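Local coordinates for surface-associated protein CshB (Streptococcus gordonii, PDB 6YZG), which is a cell-wall surface adhesin, here represented by its second non-repetitive domain, and probably binds host ligands such as fibronectin during streptococcal attachment, at residues G145-P150 with N231-P236; G151-F156 with Y208-P213; A178-V181 with K185-D188. All coordinates share one frame; numbering follows the deposited sequence.

Interaction 1: G145-P150 with N231-P236; sequences GEDANP and NERTVP
The carboxylate of Asp147 and the guanidinium of Arg233 meet at a distance, through one oxygen and one terminal nitrogen. OD2 of Asp147 lies 4.0 Å from NH1 of Arg233, a long salt bridge. The two side chains cross obliquely. Their flat groups are inclined by 46°, and OD2 comes to the guanidinium at a slant, so the geometry is not that of a two-pronged, coplanar ion pair. The reach is supplied mostly by the arginine: the CA atoms of Asp147 and Arg233 are 11.4 Å apart, and the chain of Arg233 bends at chi2 (-56°) before running extended through NE, which carries its end toward the loop.

Loop 145-150 follows strand 134-144 and leads toward strand 153-158, while 231-236 leaves strand 224-229 and enters strand 234-241, whose first residues, Thr234 and Val235, pair antiparallel with a strand of the second subunit. The contact therefore sits where the chain crosses to its neighbour, an arrangement consistent with a dimer whose sheets continue across the interface.

The stronger polar partner of each group lies on the other chain. OD2 of Asp147 forms a salt bridge with NE of Arg233 of the second subunit, and NE of this chain's Arg233 does the same with Asp147 of that subunit. Each carboxylate thus lies near two guanidinium groups, one from either chain, a setting that would probably stabilise its negative charge. OD1 of Asp147 turns back to its own backbone and takes a weak hydrogen bond from N of Ala148, 3.0 Å away and bent to 130°. Next to it, O of Ala148 accepts a hydrogen bond from NE of Arg229.

Interaction 2: G151-F156 with Y208-P213; sequences GEFAIF and YKYLSP
The ring of Phe153 has the carbonyl O of Gly151 over the centre of one face, 4.1 Å above its plane, while Leu211 and Tyr210 approach it obliquely. CD2 of Leu211 reaches the far end of the ring, 3.7 Å from CE1 of Phe153. On the other flank CD2 of Phe153 lies 4.0 Å from CD2 of Tyr210 and also borders the CB of that tyrosine; the two side chains cross at about a right angle. Ile155, two residues along the strand, adds its CD1 to the same CD2 of Tyr210 at 4.0 Å, and CD1 of Ile155 is 3.6 Å from O of Tyr210. With CG1 beside the backbone N (chi1 -61°) and the chain then extended, Ile155 pushes its terminal methyl out to the loop.

The phenol oxygen of Tyr210 is hydrogen-bonded to OD1 of Asn120, and Leu187 of helix 184-193 touches both Phe153 and Leu211. Phe153 and Ile155 turn to loop 208-213 while Ala154 and Phe156 pack on strand 134-144: a beta-strand packed on both faces, which pairs antiparallel with both strand 224-229 and a strand of the second subunit.

Interaction 3: A178-V181 with K185-D188; sequences AYNV and KMLD. Unlike the reference sequence in segment 178-181: Asn180 (reference Thr).
A short turn carries the chain from strand 180-181, within this chain at one margin of a three-stranded antiparallel sheet, into helix 184-193, and Met186 in the first turn of that helix reaches back to the strand it has just left. Its thioether meets the side-chain amide of Asn180 and the backbone carbonyl of Val181, the side chains of Asn180 and Met186 approaching from opposite directions. ND2 of Asn180 gives a weak hydrogen bond to SD of Met186, 3.4 Å long and nearly straight at 168°. The other arm of the amide lies by the methyl: OD1 of Asn180 is 3.2 Å from CE of Met186, a close approach. Nitrogen to sulfur and oxygen to methyl is therefore the pairing at the amide, and it suits the polarity of both groups.

Torsions at both ends bring these atoms together. The CG of Asn180 stands opposite its backbone N (chi1 174°), which aims the amide at the helix, whereas Met186 starts with CG beside its own N and then runs extended, placing sulfur and methyl at the farthest point of the chain. O of Val181 also lies against the thioether, 3.4 Å from SD and 3.6 Å from CE of Met186. The side chain of Val181 takes a different course and packs on Ser212 and Asn228.

Both ends of the contact are fixed by further bonds. The backbone of Asn180 is hydrogen-bonded to Arg229 of strand 224-229, and N of Met186 is hydrogen-bonded to OG1 of Thr183 in the turn. The whole is a compact, local strand-turn-helix connection, in which a methionine from the helix start reaches straight back to the preceding strand.

Overall arrangement
Interaction 2 is the buried core contact, built from aromatic and aliphatic side chains; interaction 1 is a surface contact of opposite charges, and interaction 3, partly buried, mixes a thioether with amide and carbonyl groups. Interactions 2 and 3 reach the same three-stranded sheet at the two strands that are outermost within this chain, and their centres are about 10 Å apart. Leu187 packs on Tyr208, and a probable hydrogen bond joins Asp188 to Tyr208. Interaction 1 lies about 12 Å, centre to centre, from interaction 3, meeting it through Pro150 and Asn231. Along the chain, 178-188 is nested within 151-213, itself nested within 145-236. Interactions 1 and 2 both touch the second subunit.

Interaction 1: G145-P150 with N231-P236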
ATOM      1  N   GLY A 145      -0.534   2.430  13.090  1.00 12.68           N
ATOM      2  CA  GLY A 145      -1.431   3.357  12.361  1.00 15.01           C
ATOM      3  C   GLY A 145      -1.065   3.476  10.893  1.00 16.98           C
ATOM      4  O   GLY A 145      -1.878   4.078  10.143  1.00 19.08           O
ATOM      5  N   GLU A 146       0.116   3.030  10.484  1.00 14.76           N
ATOM      6  CA  GLU A 146       0.553   3.184   9.076  1.00 14.88           C
ATOM      7  C   GLU A 146       0.482   1.868   8.323  1.00 15.60           C
ATOM      8  O   GLU A 146       0.564   0.817   8.899  1.00 14.72           O
ATOM      9  CB  GLU A 146       1.984   3.702   8.996  1.00 15.76           C
ATOM     10  CG  GLU A 146       2.165   5.092   9.547  1.00 19.19           C
ATOM     11  CD  GLU A 146       1.750   6.137   8.526  1.00 29.61           C
ATOM     12  OE1 GLU A 146       1.495   5.774   7.384  1.00 34.11           O
ATOM     13  OE2 GLU A 146       1.681   7.279   8.890  1.00 39.23           O
ATOM     14  N   ASP A 147       0.422   1.992   7.005  1.00 17.21           N
ATOM     15  CA  ASP A 147       0.474   0.803   6.133  1.00 19.68           C
ATOM     16  C   ASP A 147       1.903   0.245   6.154  1.00 15.48           C
ATOM     17  O   ASP A 147       2.833   0.961   6.405  1.00 16.20           O
ATOM     18  CB  ASP A 147       0.087   1.129   4.690  1.00 23.95           C
ATOM     19  CG  ASP A 147      -0.698  -0.012   4.044  1.00 37.90           C
ATOM     20  OD1 ASP A 147      -0.638  -1.127   4.539  1.00 45.21           O
ATOM     21  OD2 ASP A 147      -1.438   0.242   3.099  1.00 52.07           O
ATOM     22  N   ALA A 148       1.991  -1.047   5.942  1.00 17.07           N
ATOM     23  CA  ALA A 148       3.277  -1.747   5.899  1.00 15.80           C
ATOM     24  C   ALA A 148       3.344  -2.650   4.660  1.00 17.61           C
ATOM     25  O   ALA A 148       2.466  -3.423   4.436  1.00 19.70           O
ATOM     26  CB  ALA A 148       3.421  -2.562   7.158  1.00 16.79           C
ATOM     27  N   ASN A 149       4.380  -2.457   3.886  1.00 19.79           N
ATOM     28  CA  ASN A 149       4.756  -3.387   2.820  1.00 20.66           C
ATOM     29  C   ASN A 149       5.609  -4.484   3.461  1.00 20.78           C
ATOM     30  O   ASN A 149       5.957  -4.430   4.643  1.00 17.34           O
ATOM     31  CB  ASN A 149       5.372  -2.574   1.690  1.00 21.43           C
ATOM     32  CG  ASN A 149       6.723  -1.997   1.984  1.00 25.35           C
ATOM     33  OD1 ASN A 149       7.593  -2.701   2.492  1.00 25.41           O
ATOM     34  ND2 ASN A 149       6.934  -0.742   1.584  1.00 29.46           N
ATOM     35  N   PRO A 150       5.972  -5.556   2.746  1.00 17.92           N
ATOM     36  CA  PRO A 150       6.693  -6.667   3.331  1.00 17.30           C
ATOM     37  C   PRO A 150       8.070  -6.342   3.918  1.00 17.99           C
ATOM     38  O   PRO A 150       8.565  -7.194   4.642  1.00 19.85           O
ATOM     39  CB  PRO A 150       6.849  -7.640   2.140  1.00 19.48           C
ATOM     40  CG  PRO A 150       5.678  -7.298   1.271  1.00 21.72           C
ATOM     41  CD  PRO A 150       5.607  -5.795   1.335  1.00 21.91           C
ATOM     42  N   ASN A 231      -4.518  -6.987   4.704  1.00 38.25           N
ATOM     43  CA  ASN A 231      -4.714  -7.860   3.511  1.00 41.42           C
ATOM     44  C   ASN A 231      -5.983  -7.459   2.736  1.00 47.56           C
ATOM     45  O   ASN A 231      -6.254  -8.099   1.689  1.00 46.53           O
ATOM     46  CB  ASN A 231      -4.718  -9.359   3.889  1.00 38.44           C
ATOM     47  CG  ASN A 231      -6.013  -9.890   4.479  1.00 38.61           C
ATOM     48  OD1 ASN A 231      -6.903  -9.126   4.830  1.00 37.63           O
ATOM     49  ND2 ASN A 231      -6.115 -11.204   4.644  1.00 42.97           N
ATOM     50  N   GLU A 232      -6.750  -6.473   3.207  1.00 49.86           N
ATOM     51  CA  GLU A 232      -8.010  -6.102   2.514  1.00 57.51           C
ATOM     52  C   GLU A 232      -7.801  -4.762   1.809  1.00 53.03           C
ATOM     53  O   GLU A 232      -7.643  -3.735   2.503  1.00 53.95           O
ATOM     54  CB  GLU A 232      -9.229  -6.142   3.439  1.00 63.20           C
ATOM     55  CG  GLU A 232      -9.175  -5.229   4.650  1.00 69.67           C
ATOM     56  CD  GLU A 232     -10.494  -5.252   5.403  1.00 76.13           C
ATOM     57  OE1 GLU A 232     -11.005  -4.165   5.756  1.00 81.52           O
ATOM     58  OE2 GLU A 232     -11.025  -6.366   5.609  1.00 74.54           O
ATOM     59  N   ARG A 233      -7.776  -4.801   0.476  1.00 49.65           N
ATOM     60  CA  ARG A 233      -7.755  -3.601  -0.392  1.00 45.54           C
ATOM     61  C   ARG A 233      -8.975  -3.612  -1.323  1.00 39.50           C
ATOM     62  O   ARG A 233      -9.568  -4.724  -1.596  1.00 35.56           O
ATOM     63  CB  ARG A 233      -6.469  -3.523  -1.217  1.00 54.82           C
ATOM     64  CG  ARG A 233      -5.518  -2.413  -0.788  1.00 60.72           C
ATOM     65  CD  ARG A 233      -6.058  -0.977  -0.746  1.00 64.59           C
ATOM     66  NE  ARG A 233      -5.000  -0.097  -0.236  1.00 69.06           N
ATOM     67  CZ  ARG A 233      -5.115   1.198   0.092  1.00 75.05           C
ATOM     68  NH1 ARG A 233      -4.055   1.852   0.541  1.00 74.58           N
ATOM     69  NH2 ARG A 233      -6.268   1.839  -0.006  1.00 73.72           N
ATOM     70  N   THR A 234      -9.317  -2.415  -1.801  1.00 29.08           N
ATOM     71  CA  THR A 234     -10.340  -2.274  -2.853  1.00 26.39           C
ATOM     72  C   THR A 234      -9.765  -1.447  -3.982  1.00 22.07           C
ATOM     73  O   THR A 234      -8.781  -0.730  -3.829  1.00 22.31           O
ATOM     74  CB  THR A 234     -11.670  -1.704  -2.353  1.00 28.68           C
ATOM     75  OG1 THR A 234     -11.471  -0.331  -2.043  1.00 29.40           O
ATOM     76  CG2 THR A 234     -12.229  -2.502  -1.194  1.00 33.14           C
ATOM     77  N   VAL A 235     -10.440  -1.584  -5.121  1.00 19.23           N
ATOM     78  CA  VAL A 235     -10.060  -0.851  -6.356  1.00 17.22           C
ATOM     79  C   VAL A 235     -11.316  -0.154  -6.865  1.00 14.45           C
ATOM     80  O   VAL A 235     -12.401  -0.726  -6.846  1.00 16.01           O
ATOM     81  CB  VAL A 235      -9.420  -1.754  -7.418  1.00 18.48           C
ATOM     82  CG1 VAL A 235      -8.178  -2.434  -6.861  1.00 20.30           C
ATOM     83  CG2 VAL A 235     -10.323  -2.748  -8.066  1.00 18.00           C
ATOM     84  N   PRO A 236     -11.128   1.087  -7.294  1.00 14.74           N
ATOM     85  CA  PRO A 236     -12.249   1.841  -7.848  1.00 13.70           C
ATOM     86  C   PRO A 236     -12.550   1.335  -9.263  1.00 12.06           C
ATOM     87  O   PRO A 236     -11.668   1.029 -10.041  1.00 13.37           O
ATOM     88  CB  PRO A 236     -11.779   3.266  -7.896  1.00 15.52           C
ATOM     89  CG  PRO A 236     -10.285   3.189  -7.895  1.00 18.61           C
ATOM     90  CD  PRO A 236      -9.963   1.964  -7.088  1.00 17.70           C
TER

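Interaction 2: G151-F156 with Y208-P213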
ATOM      1  N   GLY A 151       8.686  -5.200   3.636  1.00 16.99           N
ATOM      2  CA  GLY A 151       9.939  -4.779   4.270  1.00 16.33           C
ATOM      3  C   GLY A 151       9.776  -3.774   5.375  1.00 13.74           C
ATOM      4  O   GLY A 151      10.774  -3.203   5.772  1.00 15.63           O
ATOM      5  N   GLU A 152       8.557  -3.553   5.831  1.00 12.25           N
ATOM      6  CA  GLU A 152       8.270  -2.546   6.891  1.00 11.72           C
ATOM      7  C   GLU A 152       7.746  -3.325   8.098  1.00 12.25           C
ATOM      8  O   GLU A 152       6.767  -4.041   7.957  1.00 13.53           O
ATOM      9  CB  GLU A 152       7.284  -1.450   6.472  1.00 14.56           C
ATOM     10  CG  GLU A 152       7.790  -0.643   5.276  1.00 15.38           C
ATOM     11  CD  GLU A 152       6.820   0.408   4.759  1.00 18.78           C
ATOM     12  OE1 GLU A 152       5.655   0.045   4.526  1.00 20.45           O
ATOM     13  OE2 GLU A 152       7.212   1.566   4.617  1.00 24.81           O
ATOM     14  N   PHE A 153       8.408  -3.218   9.252  1.00 10.15           N
ATOM     15  CA  PHE A 153       8.112  -4.062  10.423  1.00  9.62           C
ATOM     16  C   PHE A 153       7.610  -3.212  11.572  1.00  9.44           C
ATOM     17  O   PHE A 153       8.261  -2.222  11.964  1.00 10.68           O
ATOM     18  CB  PHE A 153       9.376  -4.827  10.843  1.00 10.06           C
ATOM     19  CG  PHE A 153      10.088  -5.580   9.729  1.00 11.50           C
ATOM     20  CD1 PHE A 153       9.379  -6.261   8.757  1.00 13.04           C
ATOM     21  CD2 PHE A 153      11.438  -5.516   9.638  1.00 14.37           C
ATOM     22  CE1 PHE A 153      10.045  -6.924   7.745  1.00 13.72           C
ATOM     23  CE2 PHE A 153      12.127  -6.095   8.576  1.00 16.60           C
ATOM     24  CZ  PHE A 153      11.428  -6.882   7.689  1.00 14.84           C
ATOM     25  N   ALA A 154       6.512  -3.663  12.182  1.00  8.66           N
ATOM     26  CA  ALA A 154       6.073  -3.178  13.512  1.00  8.73           C
ATOM     27  C   ALA A 154       5.762  -4.407  14.356  1.00  8.52           C
ATOM     28  O   ALA A 154       5.014  -5.301  13.938  1.00  9.15           O
ATOM     29  CB  ALA A 154       4.909  -2.233  13.389  1.00 10.35           C
ATOM     30  N   ILE A 155       6.354  -4.420  15.538  1.00  7.74           N
ATOM     31  CA  ILE A 155       6.287  -5.574  16.469  1.00  7.64           C
ATOM     32  C   ILE A 155       5.754  -5.035  17.792  1.00  7.44           C
ATOM     33  O   ILE A 155       6.254  -4.013  18.274  1.00  8.09           O
ATOM     34  CB  ILE A 155       7.665  -6.232  16.661  1.00  8.00           C
ATOM     35  CG1 ILE A 155       8.184  -6.766  15.317  1.00  9.66           C
ATOM     36  CG2 ILE A 155       7.592  -7.320  17.712  1.00  9.19           C
ATOM     37  CD1 ILE A 155       9.673  -7.049  15.336  1.00 10.74           C
ATOM     38  N   PHE A 156       4.873  -5.763  18.456  1.00  7.55           N
ATOM     39  CA  PHE A 156       4.245  -5.415  19.736  1.00  7.13           C
ATOM     40  C   PHE A 156       4.602  -6.458  20.777  1.00  7.15           C
ATOM     41  O   PHE A 156       4.408  -7.665  20.494  1.00  8.70           O
ATOM     42  CB  PHE A 156       2.728  -5.357  19.567  1.00  7.69           C
ATOM     43  CG  PHE A 156       2.228  -4.481  18.438  1.00  9.48           C
ATOM     44  CD1 PHE A 156       2.303  -4.975  17.139  1.00 11.30           C
ATOM     45  CD2 PHE A 156       1.786  -3.181  18.654  1.00 12.40           C
ATOM     46  CE1 PHE A 156       1.867  -4.206  16.075  1.00 13.28           C
ATOM     47  CE2 PHE A 156       1.355  -2.406  17.575  1.00 12.38           C
ATOM     48  CZ  PHE A 156       1.413  -2.942  16.297  1.00 13.40           C
ATOM     49  N   TYR A 208      15.602 -11.248   9.072  1.00 11.80           N
ATOM     50  CA  TYR A 208      14.741 -12.445   9.005  1.00 11.93           C
ATOM     51  C   TYR A 208      14.292 -12.831  10.415  1.00 12.51           C
ATOM     52  O   TYR A 208      13.210 -13.486  10.543  1.00 14.31           O
ATOM     53  CB  TYR A 208      15.460 -13.621   8.344  1.00 14.59           C
ATOM     54  CG  TYR A 208      15.851 -13.297   6.945  1.00 17.39           C
ATOM     55  CD1 TYR A 208      14.902 -13.015   5.978  1.00 18.00           C
ATOM     56  CD2 TYR A 208      17.193 -13.298   6.588  1.00 23.58           C
ATOM     57  CE1 TYR A 208      15.273 -12.737   4.658  1.00 22.88           C
ATOM     58  CE2 TYR A 208      17.575 -12.948   5.307  1.00 25.50           C
ATOM     59  CZ  TYR A 208      16.620 -12.674   4.340  1.00 24.69           C
ATOM     60  OH  TYR A 208      17.052 -12.352   3.069  1.00 28.07           O
ATOM     61  N   LYS A 209      15.046 -12.472  11.432  1.00 11.07           N
ATOM     62  CA  LYS A 209      14.675 -12.785  12.838  1.00 11.69           C
ATOM     63  C   LYS A 209      13.866 -11.619  13.441  1.00 11.01           C
ATOM     64  O   LYS A 209      13.531 -11.711  14.626  1.00 11.08           O
ATOM     65  CB  LYS A 209      15.856 -13.230  13.692  1.00 13.70           C
ATOM     66  CG  LYS A 209      16.497 -14.515  13.162  1.00 16.57           C
ATOM     67  CD  LYS A 209      15.471 -15.627  12.966  1.00 18.27           C
ATOM     68  CE  LYS A 209      16.027 -16.920  12.377  1.00 22.66           C
ATOM     69  NZ  LYS A 209      16.977 -17.570  13.303  1.00 26.99           N
ATOM     70  N   TYR A 210      13.494 -10.585  12.703  1.00  9.36           N
ATOM     71  CA  TYR A 210      12.372  -9.674  13.086  1.00 10.59           C
ATOM     72  C   TYR A 210      11.056 -10.354  12.746  1.00 11.26           C
ATOM     73  O   TYR A 210      10.045  -9.953  13.309  1.00 11.68           O
ATOM     74  CB  TYR A 210      12.502  -8.317  12.410  1.00  9.75           C
ATOM     75  CG  TYR A 210      13.367  -7.312  13.123  1.00  8.73           C
ATOM     76  CD1 TYR A 210      14.632  -7.617  13.599  1.00  8.94           C
ATOM     77  CD2 TYR A 210      12.920  -6.020  13.317  1.00  8.91           C
ATOM     78  CE1 TYR A 210      15.389  -6.670  14.246  1.00  9.87           C
ATOM     79  CE2 TYR A 210      13.680  -5.051  13.943  1.00  9.53           C
ATOM     80  CZ  TYR A 210      14.915  -5.376  14.431  1.00  9.39           C
ATOM     81  OH  TYR A 210      15.743  -4.440  15.014  1.00  9.94           O
ATOM     82  N   LEU A 211      10.996 -11.244  11.763  1.00 11.12           N
ATOM     83  CA  LEU A 211       9.748 -11.855  11.326  1.00 11.55           C
ATOM     84  C   LEU A 211       9.195 -12.746  12.408  1.00 11.34           C
ATOM     85  O   LEU A 211       9.946 -13.320  13.216  1.00 12.09           O
ATOM     86  CB  LEU A 211      10.022 -12.600  10.023  1.00 12.32           C
ATOM     87  CG  LEU A 211      10.530 -11.753   8.865  1.00 12.43           C
ATOM     88  CD1 LEU A 211      10.641 -12.605   7.608  1.00 13.53           C
ATOM     89  CD2 LEU A 211       9.720 -10.506   8.695  1.00 14.49           C
ATOM     90  N   SER A 212       7.880 -12.883  12.423  1.00 10.52           N
ATOM     91  CA  SER A 212       7.237 -13.774  13.412  1.00 11.44           C
ATOM     92  C   SER A 212       7.654 -15.215  13.187  1.00 11.74           C
ATOM     93  O   SER A 212       7.629 -15.721  12.062  1.00 13.64           O
ATOM     94  CB  SER A 212       5.744 -13.665  13.343  1.00 10.33           C
ATOM     95  OG  SER A 212       5.181 -14.444  14.400  1.00 11.07           O
ATOM     96  N   PRO A 213       7.944 -15.952  14.240  1.00 12.81           N
ATOM     97  CA  PRO A 213       8.089 -17.418  14.141  1.00 14.32           C
ATOM     98  C   PRO A 213       6.789 -18.096  13.737  1.00 13.82           C
ATOM     99  O   PRO A 213       6.796 -19.173  13.181  1.00 14.71           O
ATOM    100  CB  PRO A 213       8.402 -17.804  15.602  1.00 14.70           C
ATOM    101  CG  PRO A 213       9.020 -16.639  16.211  1.00 14.26           C
ATOM    102  CD  PRO A 213       8.329 -15.459  15.565  1.00 12.07           C
TER

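Interaction 3: A178-V181 with K185-D188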
ATOM      1  N   ALA A 178      -7.388 -13.173   8.407  1.00 32.33           N
ATOM      2  CA  ALA A 178      -7.817 -11.812   8.826  1.00 30.02           C
ATOM      3  C   ALA A 178      -6.860 -10.675   8.416  1.00 32.55           C
ATOM      4  O   ALA A 178      -7.366  -9.568   8.225  1.00 32.11           O
ATOM      5  CB  ALA A 178      -8.005 -11.832  10.314  1.00 28.28           C
ATOM      6  N   TYR A 179      -5.527 -10.874   8.451  1.00 31.62           N
ATOM      7  CA  TYR A 179      -4.431  -9.924   8.029  1.00 27.19           C
ATOM      8  C   TYR A 179      -3.352 -10.846   7.441  1.00 17.56           C
ATOM      9  O   TYR A 179      -3.499 -12.061   7.596  1.00 23.20           O
ATOM     10  CB  TYR A 179      -3.789  -9.049   9.144  1.00 24.94           C
ATOM     11  CG  TYR A 179      -3.550  -9.833  10.406  1.00 19.14           C
ATOM     12  CD1 TYR A 179      -4.549  -9.930  11.349  1.00 18.28           C
ATOM     13  CD2 TYR A 179      -2.418 -10.620  10.580  1.00 16.17           C
ATOM     14  CE1 TYR A 179      -4.489 -10.829  12.400  1.00 16.11           C
ATOM     15  CE2 TYR A 179      -2.332 -11.494  11.642  1.00 14.02           C
ATOM     16  CZ  TYR A 179      -3.345 -11.575  12.589  1.00 13.84           C
ATOM     17  OH  TYR A 179      -3.310 -12.477  13.579  1.00 14.27           O
ATOM     18  N   ASN A 180      -2.233 -10.293   6.981  1.00 19.17           N
ATOM     19  CA  ASN A 180      -1.158 -11.134   6.413  1.00 18.30           C
ATOM     20  C   ASN A 180       0.149 -11.092   7.242  1.00 15.91           C
ATOM     21  O   ASN A 180       0.691 -10.062   7.411  1.00 17.98           O
ATOM     22  CB  ASN A 180      -0.937 -10.691   4.971  1.00 23.55           C
ATOM     23  CG  ASN A 180       0.235 -11.405   4.381  1.00 21.75           C
ATOM     24  OD1 ASN A 180       0.248 -12.618   4.326  1.00 42.20           O
ATOM     25  ND2 ASN A 180       1.251 -10.658   4.024  1.00 42.47           N
ATOM     26  N   VAL A 181       0.625 -12.235   7.720  1.00 14.30           N
ATOM     27  CA  VAL A 181       1.897 -12.341   8.456  1.00 13.28           C
ATOM     28  C   VAL A 181       3.059 -12.265   7.457  1.00 14.81           C
ATOM     29  O   VAL A 181       3.015 -12.996   6.456  1.00 14.91           O
ATOM     30  CB  VAL A 181       1.951 -13.631   9.280  1.00 16.38           C
ATOM     31  CG1 VAL A 181       3.228 -13.686  10.098  1.00 16.31           C
ATOM     32  CG2 VAL A 181       0.685 -13.751  10.117  1.00 16.68           C
ATOM     33  N   LYS A 185       9.800 -15.642   2.647  1.00 17.52           N
ATOM     34  CA  LYS A 185       9.549 -15.646   1.193  1.00 19.39           C
ATOM     35  C   LYS A 185       9.007 -14.310   0.717  1.00 18.95           C
ATOM     36  O   LYS A 185       9.473 -13.755  -0.304  1.00 20.42           O
ATOM     37  CB  LYS A 185       8.583 -16.799   0.872  1.00 23.26           C
ATOM     38  CG  LYS A 185       8.259 -16.852  -0.627  1.00 28.01           C
ATOM     39  CD  LYS A 185       7.332 -17.976  -1.015  1.00 34.44           C
ATOM     40  CE  LYS A 185       7.527 -18.411  -2.452  1.00 39.05           C
ATOM     41  NZ  LYS A 185       7.494 -17.255  -3.381  1.00 42.63           N
ATOM     42  N   MET A 186       8.057 -13.713   1.428  1.00 17.18           N
ATOM     43  CA  MET A 186       7.480 -12.429   1.012  1.00 18.18           C
ATOM     44  C   MET A 186       8.561 -11.333   1.036  1.00 16.75           C
ATOM     45  O   MET A 186       8.584 -10.441   0.156  1.00 17.49           O
ATOM     46  CB  MET A 186       6.359 -12.001   1.953  1.00 19.36           C
ATOM     47  CG  MET A 186       5.079 -12.755   1.750  1.00 20.29           C
ATOM     48  SD  MET A 186       3.959 -12.487   3.184  1.00 23.47           S
ATOM     49  CE  MET A 186       2.817 -13.843   2.941  1.00 30.03           C
ATOM     50  N   LEU A 187       9.383 -11.348   2.075  1.00 15.80           N
ATOM     51  CA  LEU A 187      10.447 -10.336   2.250  1.00 15.07           C
ATOM     52  C   LEU A 187      11.469 -10.487   1.101  1.00 16.38           C
ATOM     53  O   LEU A 187      11.840  -9.468   0.509  1.00 16.37           O
ATOM     54  CB  LEU A 187      11.046 -10.500   3.659  1.00 14.77           C
ATOM     55  CG  LEU A 187      12.179  -9.558   3.995  1.00 13.76           C
ATOM     56  CD1 LEU A 187      11.794  -8.092   3.841  1.00 15.16           C
ATOM     57  CD2 LEU A 187      12.675  -9.870   5.397  1.00 15.07           C
ATOM     58  N   ASP A 188      11.863 -11.718   0.769  1.00 16.12           N
ATOM     59  CA  ASP A 188      12.893 -11.984  -0.275  1.00 18.40           C
ATOM     60  C   ASP A 188      12.286 -11.654  -1.632  1.00 18.68           C
ATOM     61  O   ASP A 188      13.045 -11.021  -2.449  1.00 18.65           O
ATOM     62  CB  ASP A 188      13.460 -13.387  -0.135  1.00 20.11           C
ATOM     63  CG  ASP A 188      14.475 -13.509   0.980  1.00 19.11           C
ATOM     64  OD1 ASP A 188      15.119 -12.470   1.330  1.00 23.29           O
ATOM     65  OD2 ASP A 188      14.653 -14.611   1.450  1.00 23.49           O
TER